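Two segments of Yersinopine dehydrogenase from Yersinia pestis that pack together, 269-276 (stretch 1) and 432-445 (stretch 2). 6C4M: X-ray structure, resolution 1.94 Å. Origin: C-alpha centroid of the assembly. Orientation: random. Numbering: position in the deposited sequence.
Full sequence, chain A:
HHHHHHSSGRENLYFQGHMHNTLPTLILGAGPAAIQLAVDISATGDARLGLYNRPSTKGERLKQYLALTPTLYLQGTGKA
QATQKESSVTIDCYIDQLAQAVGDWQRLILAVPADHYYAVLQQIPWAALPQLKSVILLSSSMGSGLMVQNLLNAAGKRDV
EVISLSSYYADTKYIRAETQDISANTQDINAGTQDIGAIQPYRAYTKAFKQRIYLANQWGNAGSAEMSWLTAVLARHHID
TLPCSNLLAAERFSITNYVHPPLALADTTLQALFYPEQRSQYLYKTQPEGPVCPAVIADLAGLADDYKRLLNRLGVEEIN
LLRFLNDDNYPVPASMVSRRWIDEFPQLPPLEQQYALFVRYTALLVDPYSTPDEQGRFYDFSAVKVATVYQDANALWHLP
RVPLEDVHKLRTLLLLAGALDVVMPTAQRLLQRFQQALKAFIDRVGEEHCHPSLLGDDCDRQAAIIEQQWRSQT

Stretch 1 (269-276) TLQALFYP
Stretch 2 432-445: QRFQQALKAFIDRV

Residues 269-274 are helical, the end of a helix that begins earlier in the chain; Tyr275 is the first residue to leave helical phi/psi (-118/78). Residues 432-445 are helical throughout. The axes run in nearly the same direction, crossing at -24° with a closest approach of 10.6 Å. CA of Leu270 lies 7.0 Å from CA of Ala437, and CA of Phe274 lies 6.4 Å from CA of Phe441. The surface buried between the stretches, both sides summed, is 473 Å².

Phe274 (chi1 m, chi2 -62°) points toward the second helix and fills a hole among Phe434, Ala437, Leu438 and Phe441. Phe274 CE2 is 3.7 Å from Ala437 CB. Phe274 CD1 is 3.4 Å from Phe441 CB, and Phe274 CZ is 3.6 Å from Leu438 CA. Phe434 and Phe441 both have chi1 t. The Phe274 and Phe441 rings meet obliquely, planes at 34°.

One turn earlier, Leu270 (m, t) extends CD1 to 3.7 Å from Arg433 CG, while Leu270 CD2 is 4.0 Å from Phe434 CD1. Leu270, Phe274, Phe434, Leu438 and Phe441 are buried, which suits their apolar side chains.

Arg444 (m, t, m) closes the exposed end, where it and Tyr275 can keep polar groups near solvent. Its guanidinium stacks flat on the Tyr275 ring (chi1 m), centres 4.1 Å apart. Arg444 NH2 donates a weak hydrogen bond to Phe274 O (3.4 Å). The O of water 1 lies 2.8 Å from Phe274 O, to which it donates, and 3.2 Å from Arg444 NE, from which it accepts.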

ATOM      1  N   THR A 269     -13.771 -11.222   0.222  1.00 25.76           N
ATOM      2  CA  THR A 269     -14.002 -11.387   1.652  1.00 26.64           C
ATOM      3  C   THR A 269     -15.177 -12.307   1.894  1.00 23.99           C
ATOM      4  O   THR A 269     -15.118 -13.170   2.773  1.00 27.31           O
ATOM      5  CB  THR A 269     -14.247 -10.045   2.322  1.00 24.45           C
ATOM      6  OG1 THR A 269     -13.090  -9.237   2.191  1.00 30.16           O
ATOM      7  CG2 THR A 269     -14.505 -10.235   3.804  1.00 28.42           C
ATOM      8  N   LEU A 270     -16.236 -12.155   1.102  1.00 25.40           N
ATOM      9  CA  LEU A 270     -17.362 -13.084   1.183  1.00 25.30           C
ATOM     10  C   LEU A 270     -16.922 -14.520   0.900  1.00 29.75           C
ATOM     11  O   LEU A 270     -17.418 -15.468   1.519  1.00 27.38           O
ATOM     12  CB  LEU A 270     -18.460 -12.662   0.205  1.00 23.99           C
ATOM     13  CG  LEU A 270     -19.121 -11.310   0.462  1.00 27.27           C
ATOM     14  CD1 LEU A 270     -20.132 -11.017  -0.648  1.00 31.84           C
ATOM     15  CD2 LEU A 270     -19.812 -11.310   1.763  1.00 29.96           C
ATOM     16  N   GLN A 271     -15.986 -14.709  -0.035  1.00 28.77           N
ATOM     17  CA  GLN A 271     -15.502 -16.058  -0.317  1.00 26.65           C
ATOM     18  C   GLN A 271     -14.767 -16.649   0.883  1.00 27.78           C
ATOM     19  O   GLN A 271     -14.955 -17.829   1.211  1.00 29.64           O
ATOM     20  CB  GLN A 271     -14.589 -16.050  -1.551  1.00 27.34           C
ATOM     21  CG  GLN A 271     -14.156 -17.445  -2.014  1.00 28.38           C
ATOM     22  CD  GLN A 271     -13.472 -17.415  -3.364  1.00 29.89           C
ATOM     23  OE1 GLN A 271     -14.053 -16.974  -4.360  1.00 29.24           O
ATOM     24  NE2 GLN A 271     -12.217 -17.825  -3.394  1.00 30.82           N
ATOM     25  N   ALA A 272     -13.921 -15.848   1.550  1.00 27.66           N
ATOM     26  CA  ALA A 272     -13.251 -16.323   2.760  1.00 27.63           C
ATOM     27  C   ALA A 272     -14.263 -16.634   3.851  1.00 33.28           C
ATOM     28  O   ALA A 272     -14.109 -17.591   4.616  1.00 32.77           O
ATOM     29  CB  ALA A 272     -12.259 -15.265   3.254  1.00 33.19           C
ATOM     30  N   LEU A 273     -15.302 -15.828   3.923  1.00 30.38           N
ATOM     31  CA  LEU A 273     -16.306 -15.986   4.965  1.00 33.98           C
ATOM     32  C   LEU A 273     -17.070 -17.289   4.787  1.00 33.98           C
ATOM     33  O   LEU A 273     -17.306 -18.025   5.753  1.00 32.02           O
ATOM     34  CB  LEU A 273     -17.252 -14.795   4.914  1.00 30.45           C
ATOM     35  CG  LEU A 273     -18.614 -14.955   5.570  1.00 36.21           C
ATOM     36  CD1 LEU A 273     -18.404 -15.050   7.079  1.00 34.86           C
ATOM     37  CD2 LEU A 273     -19.475 -13.774   5.201  1.00 27.93           C
ATOM     38  N   PHE A 274     -17.463 -17.587   3.554  1.00 30.21           N
ATOM     39  CA  PHE A 274     -18.368 -18.698   3.290  1.00 32.49           C
ATOM     40  C   PHE A 274     -17.669 -19.996   2.897  1.00 35.46           C
ATOM     41  O   PHE A 274     -18.352 -21.027   2.786  1.00 35.09           O
ATOM     42  CB  PHE A 274     -19.361 -18.314   2.196  1.00 28.13           C
ATOM     43  CG  PHE A 274     -20.448 -17.386   2.653  1.00 27.34           C
ATOM     44  CD1 PHE A 274     -21.355 -17.767   3.656  1.00 30.18           C
ATOM     45  CD2 PHE A 274     -20.589 -16.145   2.075  1.00 27.82           C
ATOM     46  CE1 PHE A 274     -22.376 -16.900   4.078  1.00 31.62           C
ATOM     47  CE2 PHE A 274     -21.589 -15.279   2.479  1.00 29.73           C
ATOM     48  CZ  PHE A 274     -22.504 -15.662   3.489  1.00 27.06           C
ATOM     49  N   TYR A 275     -16.347 -19.974   2.665  1.00 33.93           N
ATOM     50  CA  TYR A 275     -15.534 -21.165   2.399  1.00 30.25           C
ATOM     51  C   TYR A 275     -14.505 -21.265   3.519  1.00 34.43           C
ATOM     52  O   TYR A 275     -13.328 -20.916   3.336  1.00 39.80           O
ATOM     53  CB  TYR A 275     -14.854 -21.079   1.034  1.00 33.48           C
ATOM     54  CG  TYR A 275     -15.805 -21.238  -0.118  1.00 34.47           C
ATOM     55  CD1 TYR A 275     -16.483 -20.146  -0.634  1.00 33.50           C
ATOM     56  CD2 TYR A 275     -16.056 -22.508  -0.679  1.00 34.94           C
ATOM     57  CE1 TYR A 275     -17.374 -20.298  -1.709  1.00 33.02           C
ATOM     58  CE2 TYR A 275     -16.957 -22.661  -1.721  1.00 31.60           C
ATOM     59  CZ  TYR A 275     -17.595 -21.558  -2.241  1.00 35.80           C
ATOM     60  OH  TYR A 275     -18.479 -21.688  -3.279  1.00 32.07           O
ATOM     61  N   PRO A 276     -14.910 -21.740   4.696  1.00 40.12           N
ATOM     62  CA  PRO A 276     -14.058 -21.601   5.886  1.00 42.26           C
ATOM     63  C   PRO A 276     -12.735 -22.298   5.785  1.00 51.32           C
ATOM     64  O   PRO A 276     -11.890 -22.095   6.665  1.00 54.15           O
ATOM     65  CB  PRO A 276     -14.905 -22.222   6.998  1.00 45.74           C
ATOM     66  CG  PRO A 276     -15.822 -23.138   6.309  1.00 46.03           C
ATOM     67  CD  PRO A 276     -16.139 -22.477   4.992  1.00 44.16           C
ATOM     68  N   GLN A 432     -26.904  -7.030  -2.566  1.00 27.37           N
ATOM     69  CA  GLN A 432     -27.165  -8.049  -3.575  1.00 28.51           C
ATOM     70  C   GLN A 432     -26.055  -9.079  -3.593  1.00 29.58           C
ATOM     71  O   GLN A 432     -26.311 -10.282  -3.691  1.00 26.29           O
ATOM     72  CB  GLN A 432     -27.304  -7.397  -4.941  1.00 31.14           C
ATOM     73  CG  GLN A 432     -28.566  -6.615  -5.126  1.00 38.55           C
ATOM     74  CD  GLN A 432     -28.622  -5.988  -6.496  1.00 47.79           C
ATOM     75  OE1 GLN A 432     -27.598  -5.883  -7.175  1.00 50.09           O
ATOM     76  NE2 GLN A 432     -29.817  -5.592  -6.926  1.00 53.37           N
ATOM     77  N   ARG A 433     -24.810  -8.621  -3.514  1.00 27.00           N
ATOM     78  CA  ARG A 433     -23.676  -9.531  -3.572  1.00 27.08           C
ATOM     79  C   ARG A 433     -23.662 -10.433  -2.348  1.00 25.23           C
ATOM     80  O   ARG A 433     -23.491 -11.652  -2.461  1.00 26.67           O
ATOM     81  CB  ARG A 433     -22.382  -8.716  -3.680  1.00 31.70           C
ATOM     82  CG  ARG A 433     -21.114  -9.515  -3.868  1.00 31.32           C
ATOM     83  CD  ARG A 433     -19.855  -8.659  -3.640  1.00 28.98           C
ATOM     84  NE  ARG A 433     -19.680  -7.562  -4.604  1.00 29.54           N
ATOM     85  CZ  ARG A 433     -19.133  -6.388  -4.299  1.00 29.10           C
ATOM     86  NH1 ARG A 433     -18.705  -6.175  -3.070  1.00 24.64           N
ATOM     87  NH2 ARG A 433     -18.991  -5.427  -5.219  1.00 34.25           N
ATOM     88  N   PHE A 434     -23.853  -9.842  -1.156  1.00 23.57           N
ATOM     89  CA  PHE A 434     -23.941 -10.630   0.071  1.00 27.35           C
ATOM     90  C   PHE A 434     -25.066 -11.664  -0.003  1.00 25.75           C
ATOM     91  O   PHE A 434     -24.866 -12.849   0.325  1.00 22.70           O
ATOM     92  CB  PHE A 434     -24.192  -9.722   1.291  1.00 23.05           C
ATOM     93  CG  PHE A 434     -24.525 -10.505   2.508  1.00 24.96           C
ATOM     94  CD1 PHE A 434     -23.513 -11.141   3.204  1.00 25.26           C
ATOM     95  CD2 PHE A 434     -25.849 -10.681   2.921  1.00 27.45           C
ATOM     96  CE1 PHE A 434     -23.787 -11.891   4.317  1.00 29.42           C
ATOM     97  CE2 PHE A 434     -26.138 -11.438   4.038  1.00 23.92           C
ATOM     98  CZ  PHE A 434     -25.102 -12.056   4.732  1.00 23.44           C
ATOM     99  N   GLN A 435     -26.270 -11.220  -0.368  1.00 25.61           N
ATOM    100  CA  GLN A 435     -27.426 -12.116  -0.358  1.00 33.33           C
ATOM    101  C   GLN A 435     -27.221 -13.302  -1.302  1.00 32.62           C
ATOM    102  O   GLN A 435     -27.578 -14.435  -0.969  1.00 32.55           O
ATOM    103  CB  GLN A 435     -28.692 -11.338  -0.733  1.00 34.68           C
ATOM    104  CG  GLN A 435     -30.032 -11.938  -0.281  1.00 54.54           C
ATOM    105  CD  GLN A 435     -30.079 -12.359   1.188  1.00 47.59           C
ATOM    106  OE1 GLN A 435     -29.651 -11.633   2.088  1.00 48.88           O
ATOM    107  NE2 GLN A 435     -30.590 -13.561   1.425  1.00 50.38           N
ATOM    108  N   GLN A 436     -26.641 -13.066  -2.480  1.00 30.12           N
ATOM    109  CA  GLN A 436     -26.395 -14.178  -3.406  1.00 35.67           C
ATOM    110  C   GLN A 436     -25.385 -15.168  -2.838  1.00 33.01           C
ATOM    111  O   GLN A 436     -25.581 -16.383  -2.931  1.00 32.71           O
ATOM    112  CB  GLN A 436     -25.924 -13.647  -4.744  1.00 32.60           C
ATOM    113  CG  GLN A 436     -25.634 -14.747  -5.770  1.00 47.87           C
ATOM    114  CD  GLN A 436     -25.432 -14.167  -7.130  1.00 41.28           C
ATOM    115  OE1 GLN A 436     -24.392 -13.576  -7.407  1.00 53.73           O
ATOM    116  NE2 GLN A 436     -26.454 -14.262  -7.975  1.00 45.44           N
ATOM    117  N   ALA A 437     -24.313 -14.674  -2.224  1.00 29.50           N
ATOM    118  CA  ALA A 437     -23.336 -15.553  -1.579  1.00 29.19           C
ATOM    119  C   ALA A 437     -23.945 -16.308  -0.402  1.00 31.19           C
ATOM    120  O   ALA A 437     -23.624 -17.482  -0.165  1.00 33.83           O
ATOM    121  CB  ALA A 437     -22.142 -14.731  -1.096  1.00 28.57           C
ATOM    122  N   LEU A 438     -24.767 -15.629   0.398  1.00 28.14           N
ATOM    123  CA  LEU A 438     -25.439 -16.298   1.504  1.00 25.78           C
ATOM    124  C   LEU A 438     -26.370 -17.388   0.985  1.00 28.89           C
ATOM    125  O   LEU A 438     -26.414 -18.492   1.537  1.00 27.80           O
ATOM    126  CB  LEU A 438     -26.224 -15.276   2.328  1.00 23.16           C
ATOM    127  CG  LEU A 438     -27.066 -15.837   3.473  1.00 28.74           C
ATOM    128  CD1 LEU A 438     -26.191 -16.610   4.460  1.00 26.38           C
ATOM    129  CD2 LEU A 438     -27.896 -14.747   4.197  1.00 28.73           C
ATOM    130  N   LYS A 439     -27.135 -17.095  -0.067  1.00 34.48           N
ATOM    131  CA  LYS A 439     -28.027 -18.120  -0.613  1.00 35.58           C
ATOM    132  C   LYS A 439     -27.227 -19.324  -1.093  1.00 38.34           C
ATOM    133  O   LYS A 439     -27.627 -20.474  -0.878  1.00 38.47           O
ATOM    134  CB  LYS A 439     -28.864 -17.561  -1.768  1.00 40.02           C
ATOM    135  CG  LYS A 439     -29.985 -16.582  -1.349  1.00 55.14           C
ATOM    136  CD  LYS A 439     -30.841 -16.132  -2.567  1.00 71.48           C
ATOM    137  CE  LYS A 439     -31.873 -15.032  -2.208  1.00 69.19           C
ATOM    138  NZ  LYS A 439     -32.484 -14.398  -3.433  1.00 71.35           N
ATOM    139  N   ALA A 440     -26.081 -19.079  -1.732  1.00 27.59           N
ATOM    140  CA  ALA A 440     -25.269 -20.186  -2.230  1.00 31.58           C
ATOM    141  C   ALA A 440     -24.728 -21.010  -1.075  1.00 34.12           C
ATOM    142  O   ALA A 440     -24.722 -22.245  -1.134  1.00 32.65           O
ATOM    143  CB  ALA A 440     -24.119 -19.670  -3.115  1.00 34.52           C
ATOM    144  N   PHE A 441     -24.343 -20.353   0.017  1.00 28.66           N
ATOM    145  CA  PHE A 441     -23.874 -21.082   1.192  1.00 28.99           C
ATOM    146  C   PHE A 441     -24.987 -21.938   1.807  1.00 29.73           C
ATOM    147  O   PHE A 441     -24.764 -23.098   2.171  1.00 30.86           O
ATOM    148  CB  PHE A 441     -23.339 -20.111   2.236  1.00 30.80           C
ATOM    149  CG  PHE A 441     -23.058 -20.757   3.560  1.00 28.37           C
ATOM    150  CD1 PHE A 441     -21.928 -21.550   3.729  1.00 30.02           C
ATOM    151  CD2 PHE A 441     -23.937 -20.607   4.618  1.00 30.03           C
ATOM    152  CE1 PHE A 441     -21.659 -22.155   4.947  1.00 27.81           C
ATOM    153  CE2 PHE A 441     -23.686 -21.213   5.840  1.00 32.64           C
ATOM    154  CZ  PHE A 441     -22.550 -21.985   6.010  1.00 33.75           C
ATOM    155  N   ILE A 442     -26.182 -21.368   1.972  1.00 30.47           N
ATOM    156  CA  ILE A 442     -27.276 -22.124   2.577  1.00 34.64           C
ATOM    157  C   ILE A 442     -27.568 -23.375   1.754  1.00 36.69           C
ATOM    158  O   ILE A 442     -27.929 -24.429   2.301  1.00 37.91           O
ATOM    159  CB  ILE A 442     -28.532 -21.233   2.719  1.00 30.63           C
ATOM    160  CG1 ILE A 442     -28.284 -20.158   3.778  1.00 35.33           C
ATOM    161  CG2 ILE A 442     -29.809 -22.096   3.031  1.00 34.19           C
ATOM    162  CD1 ILE A 442     -29.316 -19.065   3.784  1.00 31.24           C
ATOM    163  N   ASP A 443     -27.426 -23.286   0.432  1.00 40.10           N
ATOM    164  CA  ASP A 443     -27.682 -24.453  -0.411  1.00 41.49           C
ATOM    165  C   ASP A 443     -26.607 -25.520  -0.220  1.00 44.00           C
ATOM    166  O   ASP A 443     -26.900 -26.722  -0.239  1.00 48.65           O
ATOM    167  CB  ASP A 443     -27.775 -24.044  -1.881  1.00 44.95           C
ATOM    168  CG  ASP A 443     -29.001 -23.197  -2.184  1.00 49.60           C
ATOM    169  OD1 ASP A 443     -29.922 -23.173  -1.354  1.00 52.59           O
ATOM    170  OD2 ASP A 443     -29.049 -22.563  -3.263  1.00 56.82           O
ATOM    171  N   ARG A 444     -25.350 -25.105  -0.055  1.00 41.01           N
ATOM    172  CA  ARG A 444     -24.279 -26.068   0.171  1.00 37.67           C
ATOM    173  C   ARG A 444     -24.495 -26.844   1.462  1.00 42.50           C
ATOM    174  O   ARG A 444     -24.302 -28.065   1.505  1.00 40.61           O
ATOM    175  CB  ARG A 444     -22.938 -25.348   0.218  1.00 40.16           C
ATOM    176  CG  ARG A 444     -22.488 -24.818  -1.110  1.00 37.54           C
ATOM    177  CD  ARG A 444     -20.985 -24.585  -1.105  1.00 41.39           C
ATOM    178  NE  ARG A 444     -20.559 -23.417  -0.312  1.00 39.69           N
ATOM    179  CZ  ARG A 444     -20.735 -22.156  -0.697  1.00 35.50           C
ATOM    180  NH1 ARG A 444     -21.390 -21.887  -1.822  1.00 32.68           N
ATOM    181  NH2 ARG A 444     -20.276 -21.156   0.045  1.00 31.66           N
ATOM    182  N   VAL A 445     -24.865 -26.143   2.539  1.00 39.59           N
ATOM    183  CA  VAL A 445     -24.948 -26.784   3.843  1.00 38.87           C
ATOM    184  C   VAL A 445     -26.346 -27.303   4.150  1.00 38.29           C
ATOM    185  O   VAL A 445     -26.494 -28.135   5.056  1.00 45.53           O
ATOM    186  CB  VAL A 445     -24.531 -25.833   4.981  1.00 41.23           C
ATOM    187  CG1 VAL A 445     -23.101 -25.326   4.781  1.00 42.33           C
ATOM    188  CG2 VAL A 445     -25.512 -24.674   5.083  1.00 37.44           C
TER
HETATM  189  O   HOH W   1     -19.040 -23.767   2.507  1.00 41.10           O